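Long-range contacts in endo-1,4-b-d-mannanase (Trichoderma reesei, PDB 1QNS), which probably hydrolyses internal beta-1,4-mannosidic bonds of mannans, as a fungal family 5 glycoside hydrolase built on a TIM barrel: residues 88-93 with 152-157; 161-166 with 199-204; 243-248 with 277-282. All blocks are in the same frame, centred on the assembly; numbering follows the deposited sequence. Where two conformers were deposited one is given.

Contact 1 of 3, residues 88-93 with 152-157. With NAG (2-acetamido-2-deoxy-beta-D-glucopyranose), chain H.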
loop_
_atom_site.group_PDB
_atom_site.type_symbol
_atom_site.label_atom_id
_atom_site.label_comp_id
_atom_site.label_asym_id
_atom_site.label_seq_id
_atom_site.Cartn_x
_atom_site.Cartn_y
_atom_site.Cartn_z
ATOM N N GLY A 88 1.382 -16.770 -12.667
ATOM C CA GLY A 88 0.338 -15.895 -12.172
ATOM C C GLY A 88 0.325 -15.799 -10.654
ATOM O O GLY A 88 1.396 -15.610 -10.032
ATOM N N LEU A 89 -0.815 -15.928 -10.009
ATOM C CA LEU A 89 -1.003 -15.766 -8.584
ATOM C C LEU A 89 -0.234 -16.744 -7.713
ATOM O O LEU A 89 -0.072 -16.466 -6.517
ATOM C CB LEU A 89 -2.486 -15.721 -8.187
ATOM C CG LEU A 89 -3.225 -14.432 -8.595
ATOM C CD1 LEU A 89 -4.727 -14.640 -8.435
ATOM C CD2 LEU A 89 -2.735 -13.245 -7.801
ATOM N N GLN A 90 0.295 -17.842 -8.291
ATOM C CA GLN A 90 1.198 -18.701 -7.542
ATOM C C GLN A 90 2.436 -17.919 -7.126
ATOM O O GLN A 90 3.033 -18.303 -6.090
ATOM C CB GLN A 90 1.523 -19.953 -8.347
ATOM C CG GLN A 90 0.357 -20.924 -8.419
ATOM C CD GLN A 90 0.752 -22.145 -9.248
ATOM O OE1 GLN A 90 1.915 -22.537 -9.295
ATOM N NE2 GLN A 90 -0.228 -22.752 -9.911
ATOM N N THR A 91 2.856 -16.882 -7.833
ATOM C CA THR A 91 4.012 -16.075 -7.410
ATOM C C THR A 91 3.667 -15.332 -6.124
ATOM O O THR A 91 4.401 -15.286 -5.143
ATOM C CB THR A 91 4.594 -15.121 -8.462
ATOM O OG1 THR A 91 3.959 -13.837 -8.534
ATOM C CG2 THR A 91 4.538 -15.829 -9.836
ATOM N N LEU A 92 2.445 -14.760 -6.058
ATOM C CA LEU A 92 1.999 -14.092 -4.821
ATOM C C LEU A 92 1.786 -15.094 -3.688
ATOM O O LEU A 92 2.048 -14.787 -2.500
ATOM C CB LEU A 92 0.720 -13.302 -5.120
ATOM C CG LEU A 92 0.203 -12.413 -3.985
ATOM C CD1 LEU A 92 1.247 -11.386 -3.582
ATOM C CD2 LEU A 92 -1.090 -11.735 -4.425
ATOM N N ASP A 93 1.385 -16.337 -3.992
ATOM C CA ASP A 93 1.255 -17.341 -2.943
ATOM C C ASP A 93 2.571 -17.561 -2.192
ATOM O O ASP A 93 2.589 -17.683 -0.964
ATOM C CB ASP A 93 0.831 -18.700 -3.516
ATOM C CG ASP A 93 -0.560 -18.824 -4.074
ATOM O OD1 ASP A 93 -1.373 -17.910 -3.867
ATOM O OD2 ASP A 93 -0.875 -19.872 -4.687
ATOM N N VAL A 152 -8.539 -12.304 -2.294
ATOM C CA VAL A 152 -8.917 -12.462 -0.889
ATOM C C VAL A 152 -9.184 -13.909 -0.511
ATOM O O VAL A 152 -8.739 -14.350 0.559
ATOM C CB VAL A 152 -10.156 -11.608 -0.501
ATOM C CG1 VAL A 152 -10.649 -11.898 0.913
ATOM C CG2 VAL A 152 -9.794 -10.136 -0.627
ATOM N N SER A 153 -9.826 -14.678 -1.385
ATOM C CA SER A 153 -10.138 -16.071 -1.004
ATOM C C SER A 153 -8.911 -16.939 -0.849
ATOM O O SER A 153 -9.018 -17.970 -0.186
ATOM C CB SER A 153 -11.130 -16.618 -2.020
ATOM O OG SER A 153 -10.581 -16.749 -3.305
ATOM N N ARG A 154 -7.794 -16.553 -1.463
ATOM C CA ARG A 154 -6.597 -17.355 -1.290
ATOM C C ARG A 154 -6.002 -17.213 0.103
ATOM O O ARG A 154 -5.295 -18.126 0.570
ATOM C CB ARG A 154 -5.499 -16.954 -2.307
ATOM C CG ARG A 154 -5.928 -17.233 -3.727
ATOM C CD ARG A 154 -4.933 -16.865 -4.829
ATOM N NE ARG A 154 -3.921 -17.890 -5.123
ATOM C CZ ARG A 154 -4.184 -18.920 -5.921
ATOM N NH1 ARG A 154 -5.356 -19.044 -6.537
ATOM N NH2 ARG A 154 -3.283 -19.876 -6.166
ATOM N N TYR A 155 -6.113 -15.988 0.658
ATOM C CA TYR A 155 -5.359 -15.701 1.881
ATOM C C TYR A 155 -6.192 -15.292 3.061
ATOM O O TYR A 155 -5.717 -14.814 4.086
ATOM C CB TYR A 155 -4.274 -14.621 1.645
ATOM C CG TYR A 155 -3.510 -14.778 0.352
ATOM C CD1 TYR A 155 -2.764 -15.908 0.061
ATOM C CD2 TYR A 155 -3.573 -13.820 -0.647
ATOM C CE1 TYR A 155 -2.134 -16.129 -1.134
ATOM C CE2 TYR A 155 -2.949 -13.997 -1.865
ATOM C CZ TYR A 155 -2.207 -15.134 -2.103
ATOM O OH TYR A 155 -1.631 -15.312 -3.323
ATOM N N ALA A 156 -7.542 -15.463 2.976
ATOM C CA ALA A 156 -8.442 -14.993 4.007
ATOM C C ALA A 156 -8.155 -15.539 5.401
ATOM O O ALA A 156 -8.468 -14.855 6.377
ATOM C CB ALA A 156 -9.918 -15.251 3.626
ATOM N N ASN A 157 -7.618 -16.748 5.490
ATOM C CA ASN A 157 -7.345 -17.367 6.760
ATOM C C ASN A 157 -5.867 -17.385 7.140
ATOM O O ASN A 157 -5.470 -18.009 8.122
ATOM C CB ASN A 157 -7.936 -18.816 6.854
ATOM C CG ASN A 157 -9.364 -18.813 6.529
ATOM O OD1 ASN A 157 -9.908 -18.745 5.420
ATOM N ND2 ASN A 157 -10.147 -18.800 7.617
HETATM C C1 NAG H . -11.738 -18.786 7.715
HETATM C C2 NAG H . -12.300 -19.831 8.642
HETATM C C3 NAG H . -13.797 -19.639 8.658
HETATM C C4 NAG H . -14.145 -18.178 9.035
HETATM C C5 NAG H . -13.461 -17.228 8.011
HETATM C C6 NAG H . -13.687 -15.763 8.393
HETATM C C7 NAG H . -11.395 -22.144 8.871
HETATM C C8 NAG H . -11.193 -23.426 8.134
HETATM N N2 NAG H . -11.922 -21.162 8.100
HETATM O O3 NAG H . -14.331 -20.527 9.660
HETATM O O4 NAG H . -15.553 -18.046 8.876
HETATM O O5 NAG H . -12.041 -17.459 8.132
HETATM O O6 NAG H . -13.210 -14.873 7.384
HETATM O O7 NAG H . -11.144 -21.948 10.021
#
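Asp93 OD1 takes two donors from the end of helix 138-155, the hydroxyl of Tyr155 and the NE of Arg154. The Tyr155 OH to Asp93 OD1 bond measures 2.7 Å and uses the anti lone pair, while Arg154 NE reaches the syn lone pair of Asp93 OD1 at 2.8 Å. Arg154 NH2 then meets the syn lone pair of Asp93 OD2, also at 2.8 Å. The salt bridge is therefore side-on, NE and NH2 each facing a different oxygen, with carboxylate and guanidinium planes only 8° apart. The Tyr155 ring stands almost upright to that carboxylate, 83° between the planes, and meets OD1 at its edge. Arg154 runs straight through chi2, then bends at chi3 (85°), which lays the guanidinium level with the carboxylate.

Apolar groups frame the polar cluster. Leu89 CB sits over one guanidinium face, toward its rim, 4.0 Å from Arg154 NE. Leu92 crosses the Tyr155 side chain at a slant: Leu92 CD2 lies 3.9 Å from Tyr155 CE2, and Leu92 CG touches Tyr155 OH. Arg154 CB lies over the centre of one Tyr155 face, and the ring also packs on Ile161 and Trp164 of strand 161-165. Two residues after Tyr155, Asn157 ND2 is bonded covalently to C1 of a NAG, an N-linked glycan on the outer surface.

With three bonds on one carboxylate, both its position and its rotation are fixed; the paired charge and the extra hydroxyl donor would tend to keep Asp93 ionised in this partly buried joint between two outer helices.

Contact 2 of 3, residues 161-166 with 199-204; sequences IFAWEL and LVTLGD
Trp164 bonds across to the neighbouring strand through both its backbone N and O: Trp164 N gives its hydrogen to Leu199 O (3.0 Å), and Trp164 O receives one from Thr201 N (2.9 Å). Strands 161-165 and 199-201, paired in this way, run parallel with their short axes 40° apart. Leu166 N continues the ladder to Thr201 O at 3.0 Å, just past the end of its strand. At the other end a water joins the two strands, hydrogen-bonded to Phe162 O at 2.8 Å and to Leu199 N at 3.0 Å.

On the face holding Ala163, Glu165, Leu199 and Thr201, polar and methyl groups meet. Glu165 and Thr201 lie side by side and point the same way, with Glu165 OE2 3.3 Å from Thr201 CG2. The glutamate runs out extended, CG anti to the backbone N (chi1 -179°), along the backbone of Gly203, whose lack of a side chain leaves its CA 3.3 Å from Glu165 CD. Glu165 OE1 makes a salt bridge with Arg54, and Thr201 OG1 bonds to Phe237 O.

Trp164 and Val200 point from the other face. The indole turns off toward helix 138-155 and bonds through NE1 to Asp195, while Val200 packs on helix 178-194. Leu166 stands about square to both Val200 and Leu202, its CD2 3.9 Å from Val200 CG1 and its CD1 against Leu202 CD1.

Adjacent parallel strands linked through helix 178-194 form a beta-alpha-beta crossover, the repeating unit of the TIM barrel: Glu165 and Thr201 face its interior, Trp164 and Val200 its helical shell.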
loop_
_atom_site.group_PDB
_atom_site.type_symbol
_atom_site.label_atom_id
_atom_site.label_comp_id
_atom_site.label_asym_id
_atom_site.label_seq_id
_atom_site.Cartn_x
_atom_site.Cartn_y
_atom_site.Cartn_z
ATOM N N ILE A 161 -1.549 -11.534 6.595
ATOM C CA ILE A 161 -2.085 -10.335 5.952
ATOM C C ILE A 161 -2.311 -9.266 7.023
ATOM O O ILE A 161 -3.038 -9.425 8.001
ATOM C CB ILE A 161 -3.402 -10.643 5.213
ATOM C CG1 ILE A 161 -3.257 -11.799 4.223
ATOM C CG2 ILE A 161 -3.996 -9.385 4.571
ATOM C CD1 ILE A 161 -2.220 -11.572 3.150
ATOM N N PHE A 162 -1.639 -8.122 6.873
ATOM C CA PHE A 162 -1.833 -6.948 7.703
ATOM C C PHE A 162 -3.204 -6.310 7.405
ATOM O O PHE A 162 -4.037 -6.081 8.297
ATOM C CB PHE A 162 -0.744 -5.881 7.521
ATOM C CG PHE A 162 -0.801 -4.750 8.509
ATOM C CD1 PHE A 162 -1.626 -3.658 8.315
ATOM C CD2 PHE A 162 0.010 -4.746 9.637
ATOM C CE1 PHE A 162 -1.660 -2.606 9.211
ATOM C CE2 PHE A 162 -0.015 -3.707 10.540
ATOM C CZ PHE A 162 -0.879 -2.636 10.358
ATOM N N ALA A 163 -3.414 -6.022 6.128
ATOM C CA ALA A 163 -4.671 -5.454 5.659
ATOM C C ALA A 163 -4.786 -5.643 4.141
ATOM O O ALA A 163 -3.828 -5.583 3.350
ATOM C CB ALA A 163 -4.716 -3.958 5.955
ATOM N N TRP A 164 -6.059 -5.738 3.731
ATOM C CA TRP A 164 -6.455 -5.594 2.323
ATOM C C TRP A 164 -6.544 -4.070 2.066
ATOM O O TRP A 164 -6.986 -3.296 2.908
ATOM C CB TRP A 164 -7.834 -6.210 2.081
ATOM C CG TRP A 164 -7.835 -7.697 2.301
ATOM C CD1 TRP A 164 -8.605 -8.369 3.210
ATOM C CD2 TRP A 164 -6.982 -8.671 1.696
ATOM N NE1 TRP A 164 -8.329 -9.712 3.171
ATOM C CE2 TRP A 164 -7.308 -9.921 2.270
ATOM C CE3 TRP A 164 -5.968 -8.626 0.740
ATOM C CZ2 TRP A 164 -6.670 -11.128 1.919
ATOM C CZ3 TRP A 164 -5.319 -9.795 0.388
ATOM C CH2 TRP A 164 -5.687 -11.032 0.977
ATOM N N GLU A 165 -6.183 -3.679 0.830
ATOM C CA GLU A 165 -6.161 -2.271 0.454
ATOM C C GLU A 165 -6.875 -2.107 -0.882
ATOM O O GLU A 165 -6.616 -2.837 -1.847
ATOM C CB GLU A 165 -4.717 -1.761 0.437
ATOM C CG GLU A 165 -4.583 -0.274 0.087
ATOM C CD GLU A 165 -3.209 0.199 0.547
ATOM O OE1 GLU A 165 -2.288 0.024 -0.262
ATOM O OE2 GLU A 165 -3.165 0.626 1.728
ATOM N N LEU A 166 -7.867 -1.172 -0.891
ATOM C CA LEU A 166 -8.695 -1.110 -2.112
ATOM C C LEU A 166 -7.898 -0.762 -3.344
ATOM O O LEU A 166 -8.166 -1.372 -4.419
ATOM C CB LEU A 166 -9.854 -0.143 -1.894
ATOM C CG LEU A 166 -10.703 -0.358 -0.631
ATOM C CD1 LEU A 166 -11.973 0.483 -0.738
ATOM C CD2 LEU A 166 -11.029 -1.813 -0.383
ATOM N N LEU A 199 -8.155 -6.548 8.612
ATOM C CA LEU A 199 -8.334 -5.112 8.490
ATOM C C LEU A 199 -8.394 -4.716 7.011
ATOM O O LEU A 199 -7.882 -5.412 6.149
ATOM C CB LEU A 199 -7.151 -4.367 9.111
ATOM C CG LEU A 199 -6.927 -4.636 10.589
ATOM C CD1 LEU A 199 -5.618 -3.960 11.036
ATOM C CD2 LEU A 199 -8.109 -4.187 11.417
ATOM N N VAL A 200 -9.110 -3.639 6.679
ATOM C CA VAL A 200 -9.256 -3.083 5.334
ATOM C C VAL A 200 -8.937 -1.574 5.373
ATOM O O VAL A 200 -9.346 -0.875 6.298
ATOM C CB VAL A 200 -10.659 -3.318 4.796
ATOM C CG1 VAL A 200 -10.840 -2.799 3.371
ATOM C CG2 VAL A 200 -11.064 -4.804 4.844
ATOM N N THR A 201 -8.270 -1.077 4.343
ATOM C CA THR A 201 -7.922 0.342 4.232
ATOM C C THR A 201 -8.065 0.781 2.770
ATOM O O THR A 201 -8.086 -0.017 1.846
ATOM C CB THR A 201 -6.537 0.629 4.848
ATOM O OG1 THR A 201 -6.355 2.043 4.936
ATOM C CG2 THR A 201 -5.458 0.011 4.010
ATOM N N LEU A 202 -8.071 2.104 2.543
ATOM C CA LEU A 202 -8.285 2.620 1.198
ATOM C C LEU A 202 -7.020 2.577 0.328
ATOM O O LEU A 202 -7.108 2.229 -0.860
ATOM C CB LEU A 202 -8.837 4.047 1.310
ATOM C CG LEU A 202 -9.146 4.805 0.000
ATOM C CD1 LEU A 202 -10.020 4.004 -0.966
ATOM C CD2 LEU A 202 -9.828 6.140 0.303
ATOM N N GLY A 203 -5.858 3.028 0.852
ATOM C CA GLY A 203 -4.650 3.144 0.075
ATOM C C GLY A 203 -4.412 4.506 -0.563
ATOM O O GLY A 203 -3.514 4.656 -1.420
ATOM N N ASP A 204 -5.280 5.473 -0.252
ATOM C CA ASP A 204 -5.097 6.825 -0.778
ATOM C C ASP A 204 -3.886 7.523 -0.209
ATOM O O ASP A 204 -3.269 7.148 0.802
ATOM C CB ASP A 204 -6.376 7.649 -0.472
ATOM C CG ASP A 204 -6.599 7.817 1.015
ATOM O OD1 ASP A 204 -6.642 6.766 1.705
ATOM O OD2 ASP A 204 -6.680 8.981 1.503
HETATM O O HOH W 1 -5.710 -7.894 9.641
#

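Contact 3 of 3, residues 243-248 with 277-282. With SO4 (sulfate ion), chain C.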
loop_
_atom_site.group_PDB
_atom_site.type_symbol
_atom_site.label_atom_id
_atom_site.label_comp_id
_atom_site.label_asym_id
_atom_site.label_seq_id
_atom_site.Cartn_x
_atom_site.Cartn_y
_atom_site.Cartn_z
ATOM N N TYR A 243 5.210 13.048 -0.886
ATOM C CA TYR A 243 6.246 13.278 -1.879
ATOM C C TYR A 243 6.386 14.752 -2.234
ATOM O O TYR A 243 5.927 15.211 -3.285
ATOM C CB TYR A 243 5.994 12.477 -3.174
ATOM C CG TYR A 243 6.088 10.965 -3.021
ATOM C CD1 TYR A 243 7.313 10.314 -2.957
ATOM C CD2 TYR A 243 4.963 10.191 -2.800
ATOM C CE1 TYR A 243 7.409 8.948 -2.824
ATOM C CE2 TYR A 243 5.032 8.829 -2.617
ATOM C CZ TYR A 243 6.256 8.196 -2.633
ATOM O OH TYR A 243 6.364 6.846 -2.491
ATOM N N PRO A 244 7.078 15.531 -1.389
ATOM C CA PRO A 244 7.304 16.955 -1.666
ATOM C C PRO A 244 7.936 17.238 -3.022
ATOM O O PRO A 244 7.536 18.212 -3.709
ATOM C CB PRO A 244 8.194 17.403 -0.503
ATOM C CG PRO A 244 7.804 16.463 0.594
ATOM C CD PRO A 244 7.670 15.131 -0.093
ATOM N N ASP A 245 8.853 16.380 -3.482
ATOM C CA ASP A 245 9.479 16.582 -4.798
ATOM C C ASP A 245 8.537 16.447 -5.971
ATOM O O ASP A 245 8.786 17.008 -7.050
ATOM C CB ASP A 245 10.511 15.469 -5.136
ATOM C CG ASP A 245 11.693 15.417 -4.238
ATOM O OD1 ASP A 245 12.382 16.449 -4.157
ATOM O OD2 ASP A 245 11.915 14.338 -3.674
ATOM N N SER A 246 7.455 15.654 -5.797
ATOM C CA SER A 246 6.486 15.492 -6.862
ATOM C C SER A 246 5.365 16.526 -6.739
ATOM O O SER A 246 4.651 16.759 -7.722
ATOM C CB SER A 246 5.822 14.100 -6.669
ATOM O OG SER A 246 6.856 13.121 -6.682
ATOM N N TRP A 247 5.210 17.077 -5.540
ATOM C CA TRP A 247 4.063 17.914 -5.231
ATOM C C TRP A 247 4.325 19.409 -5.156
ATOM O O TRP A 247 3.423 20.211 -4.942
ATOM C CB TRP A 247 3.463 17.470 -3.877
ATOM C CG TRP A 247 2.895 16.073 -3.846
ATOM C CD1 TRP A 247 2.706 15.227 -4.915
ATOM C CD2 TRP A 247 2.416 15.369 -2.696
ATOM N NE1 TRP A 247 2.126 14.049 -4.508
ATOM C CE2 TRP A 247 1.964 14.104 -3.137
ATOM C CE3 TRP A 247 2.391 15.681 -1.334
ATOM C CZ2 TRP A 247 1.417 13.162 -2.263
ATOM C CZ3 TRP A 247 1.801 14.745 -0.463
ATOM C CH2 TRP A 247 1.366 13.504 -0.932
ATOM N N GLY A 248 5.574 19.786 -5.384
ATOM C CA GLY A 248 5.955 21.187 -5.384
ATOM C C GLY A 248 6.031 21.854 -4.026
ATOM O O GLY A 248 5.905 23.087 -3.901
ATOM N N TYR A 277 6.584 7.334 1.675
ATOM C CA TYR A 277 7.242 8.641 1.728
ATOM C C TYR A 277 8.640 8.479 1.126
ATOM O O TYR A 277 9.273 7.454 1.234
ATOM C CB TYR A 277 7.293 9.210 3.139
ATOM C CG TYR A 277 7.982 8.361 4.191
ATOM C CD1 TYR A 277 9.361 8.452 4.407
ATOM C CD2 TYR A 277 7.291 7.459 4.982
ATOM C CE1 TYR A 277 9.978 7.701 5.389
ATOM C CE2 TYR A 277 7.887 6.678 5.944
ATOM C CZ TYR A 277 9.258 6.765 6.138
ATOM O OH TYR A 277 9.854 6.019 7.119
ATOM N N GLY A 278 9.120 9.601 0.572
ATOM C CA GLY A 278 10.492 9.599 0.046
ATOM C C GLY A 278 10.923 11.028 -0.270
ATOM O O GLY A 278 10.092 11.892 -0.553
ATOM N N ALA A 279 12.247 11.175 -0.363
ATOM C CA ALA A 279 12.885 12.432 -0.788
ATOM C C ALA A 279 13.947 12.044 -1.814
ATOM O O ALA A 279 14.781 11.207 -1.447
ATOM C CB ALA A 279 13.437 13.182 0.388
ATOM N N GLN A 280 13.994 12.764 -2.948
ATOM C CA GLN A 280 15.027 12.400 -3.945
ATOM C C GLN A 280 16.390 12.969 -3.557
ATOM O O GLN A 280 17.439 12.387 -3.887
ATOM C CB GLN A 280 14.597 12.937 -5.317
ATOM C CG GLN A 280 13.433 12.135 -5.887
ATOM C CD GLN A 280 13.050 12.536 -7.295
ATOM O OE1 GLN A 280 11.895 12.887 -7.575
ATOM N NE2 GLN A 280 14.058 12.477 -8.154
ATOM N N GLN A 281 16.387 14.139 -2.930
ATOM C CA GLN A 281 17.637 14.770 -2.534
ATOM C C GLN A 281 17.881 14.570 -1.053
ATOM O O GLN A 281 16.969 14.775 -0.235
ATOM C CB GLN A 281 17.585 16.299 -2.768
ATOM C CG GLN A 281 17.222 16.693 -4.196
ATOM C CD GLN A 281 18.268 16.140 -5.156
ATOM O OE1 GLN A 281 19.457 16.339 -4.908
ATOM N NE2 GLN A 281 17.814 15.442 -6.185
ATOM N N ASN A 282 19.101 14.200 -0.649
ATOM C CA ASN A 282 19.490 14.096 0.747
ATOM C C ASN A 282 18.426 13.436 1.630
ATOM O O ASN A 282 17.957 13.963 2.633
ATOM C CB ASN A 282 19.819 15.486 1.304
ATOM C CG ASN A 282 20.805 16.263 0.448
ATOM O OD1 ASN A 282 20.432 17.228 -0.245
ATOM N ND2 ASN A 282 22.015 15.730 0.428
HETATM S S SO4 C . 22.015 12.827 3.051
HETATM O O1 SO4 C . 21.185 11.629 2.510
HETATM O O2 SO4 C . 22.679 13.503 1.916
HETATM O O3 SO4 C . 23.060 12.273 3.981
HETATM O O4 SO4 C . 21.104 13.711 3.813
HETATM O O HOH W 2 9.392 13.585 -2.632
#
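Asp245 and Gln280 cross at a slant, their carboxylate and amide planes 72° apart; the carboxylate meets the backbone N and the inner CB and CG of Gln280. The main bond runs from Gln280 N to Asp245 OD2, 2.7 Å long and fairly straight. It arrives on the syn side of the oxygen but 22° out of the carboxylate plane. Gln280 CB lies beside the same oxygen, 3.4 Å from Asp245 OD2, and the extended glutamine chain carries OE1 back past Asp245 CB. CG of Asp245 is turned anti to its own carbonyl carbon (chi1 -64°), which sends the carboxylate across to the loop.

A water fills the angle between the helix and the loop. It accepts from Asp245 N at 3.0 Å and donates to Asp245 OD2 and to Gly278 O, each at 2.8 Å, so OD2 holds two donors and the first turn of helix 244-247 is tied to the loop twice over. The other carboxylate oxygen, OD1, has a weak bond to Tyr251.

The Tyr243 ring lies at a slant against the backbone of Tyr277 and Gly278, CE1 being 3.9 Å from Gly278 N, while its hydroxyl bonds to Glu276. Further along the loop, Asn282 ND2 donates to a sulfate, probably from the crystallisation liquor, at 2.8 Å.

Segment 243-248 follows strand 238-242, and segment 277-282 starts on the last residue of strand 272-277. This is the C-terminal rim, where TIM-barrel enzymes carry their active site; glycerol and Tris molecules beside Tyr243, though probably from the crystallisation liquor, are consistent with a pocket there.

How the contacts relate
Along the chain the three contacts follow in series, none nested in or crossing another. Contact 1 closes a loop that includes strand 105-109 and helix 119-127, bringing the start of helix 89-101 to the end of helix 138-155. The chain then turns inward to strand 161-165, and contact 2 closes the shorter excursion through helix 178-194. These two touch: Val152 packs on Trp164, joining outer helix to barrel wall. Contact 3 comes last, closing over helix 253-267 and strand 272-277 at the barrel rim. Its centre lies about 33 Å from that of contact 1, on the opposite side of the chain's centre.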